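Local coordinates for protein CBIX (Paracoccus pantotrophus, PDB 4CCS) that probably acts as the terminal chelatase of siroheme biosynthesis in denitrifying bacteria, inserting ferrous iron into sirohydrochlorin, at residues L6-G11 against T57-L62; A17-A22 against T43-G48. All coordinates share one frame; numbering follows the deposited sequence.

How the contacts relate
From the N terminus, strand 4-9 supplies the first segment, 6-11, and runs into helix 16-30, which holds 17-22. The chain returns along strand 38-43 to the turn at 43-48, where contact 2 closes a loop on the helix, and then reaches strand 57-61, where contact 1 closes a longer loop. Contact 2 is therefore nested inside contact 1. Contact 1 joins two inner strands of the N-terminal parallel sheet; contact 2 fixes the helix to the end of an outer strand. Their centres lie about 11 Å apart and they touch directly: Leu44 N lies 2.9 Å from Ala9 O, a probable hydrogen bond, and Gly11 packs on Ala45.

Contact 1: residues L6-G11 against T57-L62; sequences LIVAHG and TLIYPL. With EDO (1,2-ethanediol), chain D.
Leu6 and Val8 hydrogen-bond to Leu58, Tyr60 and Leu62 as parts of neighbouring parallel strands of the N-terminal four-stranded sheet, in the α/β fold of the chelatase clan. Four backbone bonds set the register, the first from Leu6 N to Leu58 O (2.9 Å), the last from Leu62 N to Val8 O, nearly straight at 177°. Between them, Tyr60 N binds Leu6 O and Val8 N binds Tyr60 O, so Leu6 and Val8 use both N and O towards this strand. Ile7 and Ala9 pair on their other side with strand 38-43.

On one face, chi1 of Ile7 (-51°) puts CG1 beside the backbone N, and chi2 (also -51°) carries CD1 to Tyr60 CB at 3.5 Å; Ile7 CG2 meets Leu62 CG at 3.9 Å. Helix 215-226 packs on Ile7 and Tyr60, while Tyr60 OH is hydrogen-bonded to Asp95. On the other face, Ile59 CD1 lies 3.8 Å from Leu6 CB, and Ile59 CG2 touches Val8 CG2.

Beyond the strand, a water bridges His10 N and Leu62 O. Phe63 stacks on the His10 ring, and a 1,2-ethanediol, probably from crystallisation, sits at the ring's edge, its O2 2.8 Å from His10 ND1 and 2.9 Å from Gly11 N.

Contact 2: residues A17-A22 against T43-G48; sequences APQQRA and TLAMPG
Gln20 carries CG anti to its backbone N (chi1 180°) and then bends at chi2 (64°), which brings CD round toward Thr43. OE1, carried on CD, accepts the Thr43 N-H at 3.1 Å, with an angle of 153° at the hydrogen and the donor tilted from the amide carbonyl plane. The same oxygen lies 3.4 Å from Thr43 CG2, a methyl that also approaches Gln20 N and Gln19 CB and so rests against the helix backbone. Gln20 NE2 donates to Glu24 OE2, one turn further along the helix, and weakly to Gly41 O; these bonds suit NE2, and the bond from Thr43 N suits OE1.

Thr43 OG1, anti to its own backbone N, accepts from Ala45 N at 3.2 Å, forming an ST turn within the type I beta turn from Thr43 to Met46. This turn ends strand 38-43, and helix 16-30 is the connection between strands 4-9 and 38-43 in a right-handed beta-alpha-beta crossover. A water receives a hydrogen bond from Thr43 OG1 and donates one to Gln19 OE1, bridging the two side chains. Ala45 CB packs 3.6 Å from Gln19 OE1, which also accepts from Gln12 N.

At the last position of the turn, the Met46 side chain crosses that of Gln20 at about a right angle, its CE 3.7 Å from Gln20 CB and 3.9 Å from Ala17 N.

Contact 1: residues L6-G11 against T57-L62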
ATOM      1  N   LEU A   6       4.608  -4.550  15.591  1.00 20.91           N
ATOM      2  CA  LEU A   6       3.487  -5.226  14.954  1.00 20.91           C
ATOM      3  C   LEU A   6       3.132  -4.525  13.634  1.00 21.59           C
ATOM      4  O   LEU A   6       2.843  -3.333  13.638  1.00 19.67           O
ATOM      5  CB  LEU A   6       2.296  -5.274  15.940  1.00 22.44           C
ATOM      6  CG  LEU A   6       1.108  -6.197  15.628  1.00 29.47           C
ATOM      7  CD1 LEU A   6       1.547  -7.666  15.408  1.00 30.00           C
ATOM      8  CD2 LEU A   6       0.089  -6.137  16.758  1.00 32.18           C
ATOM      9  N   ILE A   7       3.219  -5.260  12.512  1.00 19.35           N
ATOM     10  CA  ILE A   7       2.847  -4.800  11.158  1.00 18.78           C
ATOM     11  C   ILE A   7       1.361  -5.143  11.046  1.00 20.80           C
ATOM     12  O   ILE A   7       0.990  -6.321  11.140  1.00 18.96           O
ATOM     13  CB  ILE A   7       3.672  -5.496  10.045  1.00 22.08           C
ATOM     14  CG1 ILE A   7       5.209  -5.445  10.296  1.00 23.07           C
ATOM     15  CG2 ILE A   7       3.304  -4.964   8.652  1.00 21.80           C
ATOM     16  CD1 ILE A   7       5.882  -4.125  10.605  1.00 40.47           C
ATOM     17  N   VAL A   8       0.519  -4.113  10.915  1.00 17.42           N
ATOM     18  CA  VAL A   8      -0.937  -4.259  10.944  1.00 16.38           C
ATOM     19  C   VAL A   8      -1.593  -3.946   9.606  1.00 18.94           C
ATOM     20  O   VAL A   8      -1.407  -2.859   9.061  1.00 18.41           O
ATOM     21  CB  VAL A   8      -1.538  -3.415  12.106  1.00 19.74           C
ATOM     22  CG1 VAL A   8      -3.067  -3.478  12.124  1.00 19.31           C
ATOM     23  CG2 VAL A   8      -0.973  -3.859  13.456  1.00 19.34           C
ATOM     24  N   ALA A   9      -2.394  -4.890   9.107  1.00 15.82           N
ATOM     25  CA  ALA A   9      -3.174  -4.690   7.891  1.00 15.75           C
ATOM     26  C   ALA A   9      -4.643  -4.450   8.240  1.00 20.53           C
ATOM     27  O   ALA A   9      -5.143  -4.970   9.254  1.00 18.30           O
ATOM     28  CB  ALA A   9      -3.070  -5.910   7.002  1.00 16.19           C
ATOM     29  N   HIS A  10      -5.343  -3.688   7.384  1.00 17.58           N
ATOM     30  CA  HIS A  10      -6.792  -3.506   7.486  1.00 18.11           C
ATOM     31  C   HIS A  10      -7.420  -4.868   7.208  1.00 21.92           C
ATOM     32  O   HIS A  10      -6.915  -5.614   6.372  1.00 20.75           O
ATOM     33  CB  HIS A  10      -7.310  -2.548   6.395  1.00 19.32           C
ATOM     34  CG  HIS A  10      -7.417  -1.131   6.841  1.00 22.99           C
ATOM     35  ND1 HIS A  10      -8.064  -0.789   8.013  1.00 25.03           N
ATOM     36  CD2 HIS A  10      -6.956  -0.008   6.250  1.00 24.75           C
ATOM     37  CE1 HIS A  10      -7.950   0.526   8.111  1.00 24.66           C
ATOM     38  NE2 HIS A  10      -7.298   1.036   7.067  1.00 24.80           N
ATOM     39  N   GLY A  11      -8.520  -5.209   7.879  1.00 19.73           N
ATOM     40  CA  GLY A  11      -9.122  -6.498   7.535  1.00 18.76           C
ATOM     41  C   GLY A  11      -9.972  -6.356   6.266  1.00 20.01           C
ATOM     42  O   GLY A  11     -10.320  -5.240   5.861  1.00 19.33           O
ATOM     43  N   THR A  57       5.079  -1.294  22.410  1.00 33.70           N
ATOM     44  CA  THR A  57       5.050  -1.849  21.047  1.00 32.56           C
ATOM     45  C   THR A  57       4.926  -0.719  20.016  1.00 33.52           C
ATOM     46  O   THR A  57       4.192   0.246  20.249  1.00 33.29           O
ATOM     47  CB  THR A  57       3.910  -2.904  20.896  1.00 34.67           C
ATOM     48  OG1 THR A  57       4.052  -3.921  21.892  1.00 29.88           O
ATOM     49  CG2 THR A  57       3.877  -3.569  19.516  1.00 31.68           C
ATOM     50  N   LEU A  58       5.641  -0.847  18.884  1.00 28.56           N
ATOM     51  CA  LEU A  58       5.532   0.085  17.759  1.00 27.97           C
ATOM     52  C   LEU A  58       4.593  -0.568  16.728  1.00 29.23           C
ATOM     53  O   LEU A  58       4.706  -1.761  16.470  1.00 28.30           O
ATOM     54  CB  LEU A  58       6.895   0.377  17.097  1.00 28.51           C
ATOM     55  CG  LEU A  58       8.032   0.983  17.951  1.00 33.82           C
ATOM     56  CD1 LEU A  58       9.167   1.434  17.056  1.00 34.07           C
ATOM     57  CD2 LEU A  58       7.558   2.171  18.761  1.00 36.21           C
ATOM     58  N   ILE A  59       3.671   0.205  16.158  1.00 25.84           N
ATOM     59  CA  ILE A  59       2.721  -0.282  15.156  1.00 25.17           C
ATOM     60  C   ILE A  59       3.071   0.290  13.783  1.00 26.75           C
ATOM     61  O   ILE A  59       3.080   1.515  13.628  1.00 26.29           O
ATOM     62  CB  ILE A  59       1.246   0.065  15.563  1.00 28.49           C
ATOM     63  CG1 ILE A  59       0.881  -0.404  17.018  1.00 28.96           C
ATOM     64  CG2 ILE A  59       0.234  -0.447  14.529  1.00 28.73           C
ATOM     65  CD1 ILE A  59       1.046  -1.968  17.362  1.00 34.22           C
ATOM     66  N   TYR A  60       3.358  -0.580  12.791  1.00 22.60           N
ATOM     67  CA  TYR A  60       3.572  -0.122  11.413  1.00 21.57           C
ATOM     68  C   TYR A  60       2.266  -0.444  10.650  1.00 21.91           C
ATOM     69  O   TYR A  60       2.024  -1.606  10.318  1.00 20.41           O
ATOM     70  CB  TYR A  60       4.792  -0.762  10.729  1.00 21.78           C
ATOM     71  CG  TYR A  60       5.052  -0.215   9.336  1.00 22.16           C
ATOM     72  CD1 TYR A  60       4.450  -0.786   8.215  1.00 22.58           C
ATOM     73  CD2 TYR A  60       5.900   0.874   9.138  1.00 22.16           C
ATOM     74  CE1 TYR A  60       4.672  -0.277   6.935  1.00 21.45           C
ATOM     75  CE2 TYR A  60       6.138   1.382   7.860  1.00 22.93           C
ATOM     76  CZ  TYR A  60       5.511   0.811   6.762  1.00 26.81           C
ATOM     77  OH  TYR A  60       5.763   1.293   5.498  1.00 23.70           O
ATOM     78  N   PRO A  61       1.420   0.567  10.411  1.00 18.96           N
ATOM     79  CA  PRO A  61       0.151   0.323   9.717  1.00 18.15           C
ATOM     80  C   PRO A  61       0.303   0.266   8.194  1.00 22.64           C
ATOM     81  O   PRO A  61       0.842   1.194   7.581  1.00 20.07           O
ATOM     82  CB  PRO A  61      -0.741   1.482  10.174  1.00 19.58           C
ATOM     83  CG  PRO A  61       0.203   2.579  10.609  1.00 24.31           C
ATOM     84  CD  PRO A  61       1.592   2.000  10.753  1.00 19.82           C
ATOM     85  N   LEU A  62      -0.208  -0.812   7.571  1.00 21.22           N
ATOM     86  CA  LEU A  62      -0.203  -0.941   6.104  1.00 21.87           C
ATOM     87  C   LEU A  62      -1.382  -0.148   5.500  1.00 24.62           C
ATOM     88  O   LEU A  62      -2.183  -0.692   4.737  1.00 24.71           O
ATOM     89  CB  LEU A  62      -0.268  -2.424   5.681  1.00 22.34           C
ATOM     90  CG  LEU A  62       0.958  -3.298   5.957  1.00 26.07           C
ATOM     91  CD1 LEU A  62       0.679  -4.751   5.558  1.00 25.47           C
ATOM     92  CD2 LEU A  62       2.188  -2.800   5.192  1.00 28.91           C
TER
HETATM   93  C1  EDO D1229     -11.562  -3.878   8.967  1.00 45.76           C
HETATM   94  O1  EDO D1229     -11.062  -5.023   9.660  1.00 47.07           O
HETATM   95  C2  EDO D1229     -10.836  -2.633   9.461  1.00 42.56           C
HETATM   96  O2  EDO D1229      -9.438  -2.823   9.290  1.00 37.66           O
HETATM   97  O   HOH W   1      -3.892  -2.897   5.060  1.00 16.37           O

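Contact 2: residues A17-A22 against T43-G48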
ATOM      1  N   ALA A  17      -8.061 -16.281   8.167  1.00 16.03           N
ATOM      2  CA  ALA A  17      -6.839 -17.102   8.254  1.00 16.98           C
ATOM      3  C   ALA A  17      -5.826 -16.842   7.102  1.00 19.15           C
ATOM      4  O   ALA A  17      -4.657 -16.595   7.417  1.00 16.66           O
ATOM      5  CB  ALA A  17      -7.174 -18.586   8.383  1.00 17.89           C
ATOM      6  N   PRO A  18      -6.250 -16.820   5.797  1.00 16.95           N
ATOM      7  CA  PRO A  18      -5.242 -16.528   4.756  1.00 16.84           C
ATOM      8  C   PRO A  18      -4.743 -15.069   4.823  1.00 19.06           C
ATOM      9  O   PRO A  18      -3.584 -14.803   4.512  1.00 18.16           O
ATOM     10  CB  PRO A  18      -5.950 -16.861   3.443  1.00 19.37           C
ATOM     11  CG  PRO A  18      -7.405 -16.922   3.763  1.00 23.80           C
ATOM     12  CD  PRO A  18      -7.500 -17.338   5.198  1.00 19.20           C
ATOM     13  N   GLN A  19      -5.581 -14.150   5.333  1.00 14.27           N
ATOM     14  CA  GLN A  19      -5.197 -12.741   5.486  1.00 14.44           C
ATOM     15  C   GLN A  19      -4.112 -12.629   6.566  1.00 18.11           C
ATOM     16  O   GLN A  19      -3.131 -11.907   6.382  1.00 17.06           O
ATOM     17  CB  GLN A  19      -6.414 -11.885   5.860  1.00 14.98           C
ATOM     18  CG  GLN A  19      -7.395 -11.701   4.686  1.00 18.27           C
ATOM     19  CD  GLN A  19      -8.594 -10.890   5.086  1.00 19.80           C
ATOM     20  OE1 GLN A  19      -8.483  -9.738   5.486  1.00 14.87           O
ATOM     21  NE2 GLN A  19      -9.789 -11.449   4.940  1.00 20.40           N
ATOM     22  N   GLN A  20      -4.273 -13.379   7.664  1.00 15.00           N
ATOM     23  CA  GLN A  20      -3.298 -13.420   8.767  1.00 15.72           C
ATOM     24  C   GLN A  20      -1.977 -14.036   8.306  1.00 19.17           C
ATOM     25  O   GLN A  20      -0.921 -13.468   8.601  1.00 18.75           O
ATOM     26  CB  GLN A  20      -3.875 -14.176   9.979  1.00 16.47           C
ATOM     27  CG  GLN A  20      -2.923 -14.282  11.196  1.00 23.32           C
ATOM     28  CD  GLN A  20      -2.571 -12.952  11.831  1.00 30.81           C
ATOM     29  OE1 GLN A  20      -3.315 -11.975  11.751  1.00 24.56           O
ATOM     30  NE2 GLN A  20      -1.485 -12.911  12.596  1.00 26.09           N
ATOM     31  N   ARG A  21      -2.039 -15.167   7.560  1.00 16.79           N
ATOM     32  CA  ARG A  21      -0.843 -15.843   7.021  1.00 16.69           C
ATOM     33  C   ARG A  21      -0.034 -14.897   6.108  1.00 18.89           C
ATOM     34  O   ARG A  21       1.191 -14.910   6.174  1.00 17.98           O
ATOM     35  CB  ARG A  21      -1.227 -17.115   6.233  1.00 19.13           C
ATOM     36  CG  ARG A  21      -1.372 -18.345   7.130  1.00 34.49           C
ATOM     37  CD  ARG A  21      -1.568 -19.633   6.340  1.00 39.78           C
ATOM     38  NE  ARG A  21      -2.873 -19.671   5.675  1.00 39.62           N
ATOM     39  CZ  ARG A  21      -3.986 -20.141   6.229  1.00 45.96           C
ATOM     40  NH1 ARG A  21      -3.965 -20.640   7.458  1.00 29.27           N
ATOM     41  NH2 ARG A  21      -5.126 -20.125   5.554  1.00 27.94           N
ATOM     42  N   ALA A  22      -0.714 -14.090   5.264  1.00 15.95           N
ATOM     43  CA  ALA A  22      -0.045 -13.132   4.362  1.00 16.40           C
ATOM     44  C   ALA A  22       0.732 -12.061   5.140  1.00 19.17           C
ATOM     45  O   ALA A  22       1.881 -11.750   4.793  1.00 18.42           O
ATOM     46  CB  ALA A  22      -1.068 -12.479   3.426  1.00 17.28           C
ATOM     47  N   THR A  43      -3.641  -9.028  11.006  1.00 17.80           N
ATOM     48  CA  THR A  43      -4.720  -8.457  10.209  1.00 16.53           C
ATOM     49  C   THR A  43      -5.837  -8.126  11.167  1.00 19.27           C
ATOM     50  O   THR A  43      -6.159  -8.945  12.035  1.00 16.45           O
ATOM     51  CB  THR A  43      -5.199  -9.364   9.068  1.00 20.01           C
ATOM     52  OG1 THR A  43      -6.323  -8.702   8.469  1.00 18.99           O
ATOM     53  CG2 THR A  43      -5.618 -10.766   9.541  1.00 16.93           C
ATOM     54  N   LEU A  44      -6.447  -6.944  10.998  1.00 17.64           N
ATOM     55  CA  LEU A  44      -7.572  -6.529  11.831  1.00 17.73           C
ATOM     56  C   LEU A  44      -8.829  -7.386  11.567  1.00 20.65           C
ATOM     57  O   LEU A  44      -9.801  -7.271  12.315  1.00 20.54           O
ATOM     58  CB  LEU A  44      -7.843  -5.017  11.705  1.00 17.63           C
ATOM     59  CG  LEU A  44      -6.701  -4.098  12.196  1.00 21.26           C
ATOM     60  CD1 LEU A  44      -7.026  -2.645  11.946  1.00 20.58           C
ATOM     61  CD2 LEU A  44      -6.367  -4.338  13.680  1.00 23.60           C
ATOM     62  N   ALA A  45      -8.791  -8.285  10.541  1.00 15.18           N
ATOM     63  CA  ALA A  45      -9.921  -9.213  10.281  1.00 15.61           C
ATOM     64  C   ALA A  45      -9.900 -10.358  11.321  1.00 19.36           C
ATOM     65  O   ALA A  45     -10.896 -11.062  11.489  1.00 18.23           O
ATOM     66  CB  ALA A  45      -9.832  -9.794   8.867  1.00 16.36           C
ATOM     67  N   MET A  46      -8.756 -10.545  12.011  1.00 17.63           N
ATOM     68  CA  MET A  46      -8.584 -11.606  12.988  1.00 19.17           C
ATOM     69  C   MET A  46      -8.968 -11.094  14.375  1.00 25.32           C
ATOM     70  O   MET A  46      -8.423 -10.063  14.801  1.00 24.89           O
ATOM     71  CB  MET A  46      -7.125 -12.130  12.940  1.00 22.33           C
ATOM     72  CG  MET A  46      -6.889 -13.417  13.709  1.00 27.62           C
ATOM     73  SD  MET A  46      -7.853 -14.822  13.098  1.00 32.69           S
ATOM     74  CE  MET A  46      -6.835 -15.396  11.746  1.00 29.03           C
ATOM     75  N   PRO A  47      -9.924 -11.774  15.086  1.00 22.84           N
ATOM     76  CA  PRO A  47     -10.245 -11.322  16.447  1.00 23.20           C
ATOM     77  C   PRO A  47      -8.992 -11.521  17.315  1.00 28.74           C
ATOM     78  O   PRO A  47      -8.237 -12.486  17.112  1.00 28.76           O
ATOM     79  CB  PRO A  47     -11.414 -12.229  16.891  1.00 25.33           C
ATOM     80  CG  PRO A  47     -11.568 -13.253  15.832  1.00 29.41           C
ATOM     81  CD  PRO A  47     -10.951 -12.707  14.580  1.00 24.47           C
ATOM     82  N   GLY A  48      -8.730 -10.566  18.211  1.00 27.19           N
ATOM     83  CA  GLY A  48      -7.555 -10.627  19.089  1.00 27.55           C
ATOM     84  C   GLY A  48      -6.245 -10.296  18.361  1.00 31.56           C
ATOM     85  O   GLY A  48      -5.176 -10.653  18.858  1.00 30.01           O
TER
HETATM   86  O   HOH W   2      -6.115  -8.349   5.798  1.00 18.05           O